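Local coordinates for periplasmic binding protein (Sulfurospirillum deleyianum, PDB 4PAG) that probably acts as the periplasmic solute-binding component of an ABC transporter of the iron-siderophore and vitamin B12 type, and holds a histidine in this crystal, at residues 28-31 with 32-36. Sequence-based numbering, arbitrary orientation.
Sequences PPIS and FMIYV
The first turns of helix 28-37, which follows strand 23-25 in this periplasmic binding protein, join Pro28-Ser31 to Phe32-Tyr35. Successive i to i+4 backbone bonds build the turns: Phe32 N gives a nearly straight bond to Pro28 O at 2.8 Å (166° at the hydrogen), and Ile34 N reaches Ile30 O at 2.9 Å. Tyr35 N bonds Ser31 O at 3.0 Å, whereas Met33 N to Pro29 O is stretched to 3.5 Å and weak. The two prolines lack an N-H to donate, but in a first turn the helix has no carbonyl one turn earlier to receive it, and they cost no helix bond. Phe32 has CG anti to its carbonyl carbon (chi1 -72°), which turns the ring back over the helix start: Pro28 CB lies above one face, toward the rim, 4.2 Å from CE1. The same ring stacks with Phe266. Selenomethionine Met33 runs out with CG anti to the backbone N, then bends at chi3 (44°), bringing CE back to within 4.0 Å of Ile30 CD1. The other branch of Ile30, CG2, meets Ile34 CD1 at 3.9 Å; Ile30 thus divides its branches between the i+3 and i+4 residues. Ser31 keeps its buried hydroxyl satisfied through Asn46 OD1, and Tyr35 swings its phenol away from the first turn to hydrogen-bond Ser62 N, its ring edge-to-face with Phe65. Ile30, Met33 and Ile34 form one apolar flank, packed against strand 92-96 and helix 127-138, and Pro28 with Phe32 another: a proline-started first turn of an alpha-helix, with i to i+4 backbone bonds and a face set into the protein core.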
loop_
_atom_site.group_PDB
_atom_site.type_symbol
_atom_site.label_atom_id
_atom_site.label_comp_id
_atom_site.label_asym_id
_atom_site.label_seq_id
_atom_site.Cartn_x
_atom_site.Cartn_y
_atom_site.Cartn_z
ATOM N N PRO A 28 -2.920 8.948 0.119
ATOM C CA PRO A 28 -1.587 8.429 -0.180
ATOM C C PRO A 28 -1.519 7.246 -1.169
ATOM O O PRO A 28 -0.607 7.217 -1.990
ATOM C CB PRO A 28 -1.044 8.052 1.205
ATOM C CG PRO A 28 -1.724 9.001 2.127
ATOM C CD PRO A 28 -3.119 9.115 1.573
ATOM N N PRO A 29 -2.476 6.290 -1.119
ATOM C CA PRO A 29 -2.413 5.231 -2.141
ATOM C C PRO A 29 -2.362 5.798 -3.568
ATOM O O PRO A 29 -1.667 5.258 -4.444
ATOM C CB PRO A 29 -3.730 4.464 -1.935
ATOM C CG PRO A 29 -4.145 4.764 -0.541
ATOM C CD PRO A 29 -3.664 6.154 -0.261
ATOM N N ILE A 30 -3.087 6.891 -3.785
ATOM C CA ILE A 30 -3.173 7.517 -5.103
ATOM C C ILE A 30 -1.962 8.390 -5.398
ATOM O O ILE A 30 -1.363 8.292 -6.469
ATOM C CB ILE A 30 -4.435 8.391 -5.246
ATOM C CG1 ILE A 30 -5.695 7.648 -4.778
ATOM C CG2 ILE A 30 -4.574 8.874 -6.684
ATOM C CD1 ILE A 30 -5.989 6.348 -5.503
ATOM N N SER A 31 -1.618 9.260 -4.454
ATOM C CA SER A 31 -0.456 10.122 -4.593
ATOM C C SER A 31 0.829 9.314 -4.810
ATOM O O SER A 31 1.626 9.670 -5.666
ATOM C CB SER A 31 -0.331 11.044 -3.379
ATOM O OG SER A 31 -1.486 11.870 -3.317
ATOM N N PHE A 32 1.017 8.224 -4.058
ATOM C CA PHE A 32 2.213 7.382 -4.225
ATOM C C PHE A 32 2.281 6.781 -5.631
ATOM O O PHE A 32 3.348 6.694 -6.227
ATOM C CB PHE A 32 2.252 6.255 -3.176
ATOM C CG PHE A 32 2.563 6.705 -1.765
ATOM C CD1 PHE A 32 2.612 8.044 -1.400
ATOM C CD2 PHE A 32 2.774 5.748 -0.776
ATOM C CE1 PHE A 32 2.891 8.416 -0.088
ATOM C CE2 PHE A 32 3.052 6.115 0.535
ATOM C CZ PHE A 32 3.103 7.449 0.882
HETATM N N MSE A 33 1.138 6.370 -6.160
HETATM C CA MSE A 33 1.062 5.758 -7.491
HETATM C C MSE A 33 1.329 6.773 -8.581
HETATM O O MSE A 33 2.030 6.487 -9.561
HETATM C CB MSE A 33 -0.325 5.136 -7.621
HETATM C CG MSE A 33 -0.537 4.446 -8.958
HETATM SE SE MSE A 33 -2.094 3.241 -8.817
HETATM C CE MSE A 33 -3.367 4.379 -7.851
ATOM N N ILE A 34 0.783 7.974 -8.429
ATOM C CA ILE A 34 1.069 9.047 -9.385
ATOM C C ILE A 34 2.566 9.360 -9.375
ATOM O O ILE A 34 3.159 9.601 -10.430
ATOM C CB ILE A 34 0.264 10.325 -9.086
ATOM C CG1 ILE A 34 -1.237 10.070 -9.273
ATOM C CG2 ILE A 34 0.714 11.464 -9.995
ATOM C CD1 ILE A 34 -2.134 11.161 -8.707
ATOM N N TYR A 35 3.177 9.341 -8.189
ATOM C CA TYR A 35 4.610 9.609 -8.077
ATOM C C TYR A 35 5.427 8.717 -9.017
ATOM O O TYR A 35 6.265 9.210 -9.766
ATOM C CB TYR A 35 5.142 9.469 -6.634
ATOM C CG TYR A 35 6.637 9.575 -6.657
ATOM C CD1 TYR A 35 7.265 10.816 -6.684
ATOM C CD2 TYR A 35 7.423 8.440 -6.786
ATOM C CE1 TYR A 35 8.642 10.917 -6.804
ATOM C CE2 TYR A 35 8.790 8.527 -6.909
ATOM C CZ TYR A 35 9.400 9.762 -6.912
ATOM O OH TYR A 35 10.769 9.831 -7.021
ATOM N N VAL A 36 5.194 7.407 -8.969
ATOM C CA VAL A 36 6.017 6.482 -9.746
ATOM C C VAL A 36 5.740 6.561 -11.251
ATOM O O VAL A 36 6.590 6.185 -12.036
ATOM C CB VAL A 36 5.950 5.011 -9.235
ATOM C CG1 VAL A 36 6.653 4.891 -7.887
ATOM C CG2 VAL A 36 4.525 4.491 -9.166
#